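PDB 3HB7: isochorismatase hydrolase from Alkaliphilus metalliredigens, which probably acts as a hydrolase of the isochorismatase family, with no specific substrate assigned. Local coordinates for residues E[128-140]-E[162-174]. Numbering follows the deposited sequence.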
loop_
_atom_site.group_PDB
_atom_site.type_symbol
_atom_site.label_atom_id
_atom_site.label_comp_id
_atom_site.label_asym_id
_atom_site.label_seq_id
_atom_site.Cartn_x
_atom_site.Cartn_y
_atom_site.Cartn_z
ATOM N N VAL E 128 16.088 -0.460 33.969
ATOM C CA VAL E 128 15.170 -0.680 32.912
ATOM C C VAL E 128 13.867 0.094 33.175
ATOM O O VAL E 128 13.496 0.238 34.301
ATOM C CB VAL E 128 14.940 -2.174 32.932
ATOM C CG1 VAL E 128 13.568 -2.534 33.234
ATOM C CG2 VAL E 128 15.476 -2.820 31.743
ATOM N N TRP E 129 13.129 0.541 32.165
ATOM C CA TRP E 129 13.525 0.642 30.783
ATOM C C TRP E 129 14.207 1.940 30.552
ATOM O O TRP E 129 13.872 2.920 31.144
ATOM C CB TRP E 129 12.336 0.652 29.846
ATOM C CG TRP E 129 11.362 -0.409 29.958
ATOM C CD1 TRP E 129 11.280 -1.334 30.906
ATOM C CD2 TRP E 129 10.294 -0.651 29.064
ATOM N NE1 TRP E 129 10.235 -2.148 30.678
ATOM C CE2 TRP E 129 9.608 -1.741 29.542
ATOM C CE3 TRP E 129 9.846 -0.035 27.907
ATOM C CZ2 TRP E 129 8.504 -2.232 28.920
ATOM C CZ3 TRP E 129 8.764 -0.517 27.303
ATOM C CH2 TRP E 129 8.101 -1.603 27.798
ATOM N N THR E 130 15.094 1.951 29.590
ATOM C CA THR E 130 15.924 3.079 29.328
ATOM C C THR E 130 15.092 4.277 28.995
ATOM O O THR E 130 15.378 5.360 29.441
ATOM C CB THR E 130 16.811 2.795 28.122
ATOM O OG1 THR E 130 17.510 1.589 28.333
ATOM C CG2 THR E 130 17.791 3.879 27.920
ATOM N N ASN E 131 14.070 4.077 28.183
ATOM C CA ASN E 131 13.267 5.167 27.697
ATOM C C ASN E 131 12.068 5.477 28.546
ATOM O O ASN E 131 11.361 6.389 28.269
ATOM C CB ASN E 131 12.878 4.944 26.239
ATOM C CG ASN E 131 12.138 3.682 26.030
ATOM O OD1 ASN E 131 11.114 3.670 25.406
ATOM N ND2 ASN E 131 12.630 2.619 26.585
ATOM N N VAL E 132 11.841 4.698 29.574
ATOM C CA VAL E 132 10.715 4.937 30.427
ATOM C C VAL E 132 11.097 5.364 31.814
ATOM O O VAL E 132 11.396 6.490 32.037
ATOM C CB VAL E 132 9.835 3.731 30.494
ATOM C CG1 VAL E 132 8.604 4.031 31.265
ATOM C CG2 VAL E 132 9.492 3.302 29.118
ATOM N N CYS E 133 11.075 4.444 32.747
ATOM C CA CYS E 133 11.352 4.754 34.139
ATOM C C CYS E 133 12.761 5.267 34.364
ATOM O O CYS E 133 12.968 6.142 35.137
ATOM C CB CYS E 133 11.002 3.599 35.069
ATOM S SG CYS E 133 9.296 3.225 35.200
ATOM N N VAL E 134 13.725 4.739 33.647
ATOM C CA VAL E 134 15.053 5.263 33.722
ATOM C C VAL E 134 15.138 6.697 33.252
ATOM O O VAL E 134 15.714 7.521 33.897
ATOM C CB VAL E 134 16.006 4.418 32.904
ATOM C CG1 VAL E 134 17.299 5.068 32.786
ATOM C CG2 VAL E 134 16.169 3.115 33.502
ATOM N N ARG E 135 14.543 6.994 32.124
ATOM C CA ARG E 135 14.561 8.336 31.622
ATOM C C ARG E 135 13.859 9.300 32.546
ATOM O O ARG E 135 14.287 10.406 32.704
ATOM C CB ARG E 135 13.999 8.410 30.212
ATOM C CG ARG E 135 12.957 9.454 30.004
ATOM C CD ARG E 135 13.525 10.786 29.712
ATOM N NE ARG E 135 13.543 11.019 28.294
ATOM C CZ ARG E 135 13.388 12.192 27.714
ATOM N NH1 ARG E 135 13.208 13.291 28.412
ATOM N NH2 ARG E 135 13.431 12.256 26.414
ATOM N N SER E 136 12.769 8.863 33.137
ATOM C CA SER E 136 12.009 9.682 34.048
ATOM C C SER E 136 12.777 10.073 35.285
ATOM O O SER E 136 12.710 11.177 35.729
ATOM C CB SER E 136 10.776 8.937 34.497
ATOM O OG SER E 136 9.803 8.991 33.523
ATOM N N THR E 137 13.476 9.116 35.848
ATOM C CA THR E 137 14.306 9.334 36.998
ATOM C C THR E 137 15.439 10.291 36.706
ATOM O O THR E 137 15.747 11.115 37.503
ATOM C CB THR E 137 14.786 8.035 37.566
ATOM O OG1 THR E 137 13.689 7.155 37.659
ATOM C CG2 THR E 137 15.304 8.229 38.900
ATOM N N ALA E 138 16.015 10.186 35.524
ATOM C CA ALA E 138 17.022 11.113 35.072
ATOM C C ALA E 138 16.529 12.528 34.934
ATOM O O ALA E 138 17.217 13.430 35.286
ATOM C CB ALA E 138 17.590 10.666 33.780
ATOM N N THR E 139 15.348 12.718 34.395
ATOM C CA THR E 139 14.781 14.029 34.278
ATOM C C THR E 139 14.525 14.653 35.629
ATOM O O THR E 139 14.727 15.806 35.819
ATOM C CB THR E 139 13.473 13.973 33.518
ATOM O OG1 THR E 139 13.700 13.437 32.232
ATOM C CG2 THR E 139 12.882 15.309 33.367
ATOM N N ASP E 140 14.033 13.877 36.557
ATOM C CA ASP E 140 13.794 14.358 37.889
ATOM C C ASP E 140 15.063 14.744 38.628
ATOM O O ASP E 140 15.068 15.670 39.352
ATOM C CB ASP E 140 12.947 13.380 38.682
ATOM C CG ASP E 140 11.509 13.436 38.304
ATOM O OD1 ASP E 140 11.153 14.150 37.382
ATOM O OD2 ASP E 140 10.721 12.757 38.933
HETATM N N MSE E 162 14.395 0.963 21.257
HETATM C CA MSE E 162 13.918 1.834 22.316
HETATM C C MSE E 162 15.074 2.246 23.186
HETATM O O MSE E 162 15.190 3.391 23.546
HETATM C CB MSE E 162 12.875 1.143 23.170
HETATM C CG MSE E 162 11.500 1.197 22.643
HETATM SE SE MSE E 162 10.266 0.425 23.806
HETATM C CE MSE E 162 8.669 0.731 22.912
ATOM N N HIS E 163 15.942 1.309 23.504
ATOM C CA HIS E 163 17.092 1.639 24.295
ATOM C C HIS E 163 17.970 2.625 23.584
ATOM O O HIS E 163 18.471 3.533 24.189
ATOM C CB HIS E 163 17.894 0.402 24.634
ATOM C CG HIS E 163 19.181 0.702 25.324
ATOM N ND1 HIS E 163 20.401 0.330 24.817
ATOM C CD2 HIS E 163 19.439 1.346 26.480
ATOM C CE1 HIS E 163 21.353 0.741 25.628
ATOM N NE2 HIS E 163 20.795 1.359 26.642
ATOM N N GLU E 164 18.165 2.419 22.296
ATOM C CA GLU E 164 19.016 3.274 21.512
ATOM C C GLU E 164 18.505 4.693 21.421
ATOM O O GLU E 164 19.269 5.629 21.529
ATOM C CB GLU E 164 19.197 2.682 20.111
ATOM C CG GLU E 164 20.229 3.394 19.249
ATOM C CD GLU E 164 20.092 3.162 17.735
ATOM O OE1 GLU E 164 20.897 3.728 16.994
ATOM O OE2 GLU E 164 19.204 2.435 17.273
ATOM N N TYR E 165 17.223 4.869 21.160
ATOM C CA TYR E 165 16.688 6.211 21.152
ATOM C C TYR E 165 16.573 6.831 22.525
ATOM O O TYR E 165 16.615 8.019 22.668
ATOM C CB TYR E 165 15.495 6.433 20.212
ATOM C CG TYR E 165 14.188 5.802 20.551
ATOM C CD1 TYR E 165 13.507 6.137 21.684
ATOM C CD2 TYR E 165 13.607 4.916 19.705
ATOM C CE1 TYR E 165 12.313 5.573 21.974
ATOM C CE2 TYR E 165 12.416 4.361 19.985
ATOM C CZ TYR E 165 11.774 4.695 21.120
ATOM O OH TYR E 165 10.590 4.128 21.396
ATOM N N GLY E 166 16.433 5.989 23.530
ATOM C CA GLY E 166 16.449 6.436 24.902
ATOM C C GLY E 166 17.766 7.045 25.314
ATOM O O GLY E 166 17.798 8.058 25.967
ATOM N N LEU E 167 18.853 6.416 24.896
ATOM C CA LEU E 167 20.175 6.940 25.127
ATOM C C LEU E 167 20.364 8.259 24.438
ATOM O O LEU E 167 20.957 9.159 24.978
ATOM C CB LEU E 167 21.218 5.942 24.695
ATOM C CG LEU E 167 21.220 4.756 25.635
ATOM C CD1 LEU E 167 22.124 3.688 25.215
ATOM C CD2 LEU E 167 21.589 5.207 26.976
ATOM N N ASN E 168 19.828 8.377 23.248
ATOM C CA ASN E 168 19.964 9.592 22.510
ATOM C C ASN E 168 19.304 10.748 23.203
ATOM O O ASN E 168 19.846 11.822 23.285
ATOM C CB ASN E 168 19.399 9.392 21.110
ATOM C CG ASN E 168 19.684 10.542 20.192
ATOM O OD1 ASN E 168 18.780 11.201 19.763
ATOM N ND2 ASN E 168 20.932 10.773 19.874
ATOM N N ASP E 169 18.116 10.522 23.720
ATOM C CA ASP E 169 17.467 11.532 24.508
ATOM C C ASP E 169 18.283 11.793 25.739
ATOM O O ASP E 169 18.471 12.902 26.120
ATOM C CB ASP E 169 16.088 11.082 24.907
ATOM C CG ASP E 169 15.043 11.536 23.967
ATOM O OD1 ASP E 169 15.348 12.166 22.968
ATOM O OD2 ASP E 169 13.892 11.253 24.231
ATOM N N LEU E 170 18.785 10.744 26.348
ATOM C CA LEU E 170 19.489 10.880 27.595
ATOM C C LEU E 170 20.748 11.702 27.451
ATOM O O LEU E 170 21.161 12.368 28.356
ATOM C CB LEU E 170 19.730 9.536 28.250
ATOM C CG LEU E 170 18.558 9.102 29.099
ATOM C CD1 LEU E 170 18.677 7.736 29.543
ATOM C CD2 LEU E 170 18.408 9.980 30.243
ATOM N N SER E 171 21.325 11.660 26.272
ATOM C CA SER E 171 22.548 12.347 25.989
ATOM C C SER E 171 22.381 13.837 25.882
ATOM O O SER E 171 23.324 14.560 25.817
ATOM C CB SER E 171 23.164 11.785 24.736
ATOM O OG SER E 171 22.722 12.491 23.622
ATOM N N ILE E 172 21.160 14.292 25.806
ATOM C CA ILE E 172 20.893 15.698 25.810
ATOM C C ILE E 172 21.224 16.381 27.129
ATOM O O ILE E 172 21.620 17.513 27.161
ATOM C CB ILE E 172 19.461 15.969 25.396
ATOM C CG1 ILE E 172 19.191 15.347 24.042
ATOM C CG2 ILE E 172 19.188 17.429 25.353
ATOM C CD1 ILE E 172 17.818 15.526 23.589
ATOM N N PHE E 173 20.957 15.717 28.228
ATOM C CA PHE E 173 21.170 16.329 29.513
ATOM C C PHE E 173 22.009 15.521 30.476
ATOM O O PHE E 173 22.188 15.929 31.572
ATOM C CB PHE E 173 19.837 16.716 30.137
ATOM C CG PHE E 173 18.886 15.592 30.247
ATOM C CD1 PHE E 173 18.746 14.901 31.409
ATOM C CD2 PHE E 173 18.146 15.206 29.179
ATOM C CE1 PHE E 173 17.887 13.867 31.484
ATOM C CE2 PHE E 173 17.290 14.178 29.271
ATOM C CZ PHE E 173 17.165 13.511 30.414
ATOM N N THR E 174 22.512 14.377 30.063
ATOM C CA THR E 174 23.351 13.540 30.919
ATOM C C THR E 174 24.650 13.114 30.269
ATOM O O THR E 174 24.784 13.123 29.081
ATOM C CB THR E 174 22.667 12.246 31.370
ATOM O OG1 THR E 174 22.834 11.250 30.379
ATOM C CG2 THR E 174 21.224 12.451 31.596
#
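Asn131 and Gly166 bring the backbones closest, CA to CA 4.4 Å, where the turn ahead of helix 133-140 comes against the middle of helix 162-170; the two helix axes run parallel within 7° and 10.6 Å apart. The type I turn Trp129-Val132, preceded by a cis peptide bond, supplies this approach. Because Gly166 has no side chain on the face it presents to the turn, Asn131 CB can sit 4.1 Å from Gly166 CA, and Thr130 CG2 lies 4.1 Å from Gly166 C. Extended beyond CG, selenomethionine Met162 carries SE to 5.0 Å from the centroid of the Trp129 six-membered ring, 64° off its normal, an oblique Met-aromatic contact. Farther along, Ala138 CB meets Leu170 CD2 at 3.7 Å, and Ala138 O lies at the Phe173 ring edge, 3.9 Å from CE1. Arg135, bent at chi2 and chi3, directs NH2 to Asp169 OD2 in a salt bridge; the guanidinium and carboxylate planes stand 87° apart, and the modelled 2.4 Å is unusually short, its exact length doubtful. Phe173 CE2 lies over one guanidinium face. Ala138 and Leu170 both touch strand 147-151, consistent with both helices packing on the same side of the parallel sheet. The chemistry thus implies a mixed interface: a turn packed on Gly166 and Met162, an apolar patch round Ala138, Leu170 and Phe173, and one charged pair whose near-perpendicular planes rule out a flat bidentate arrangement.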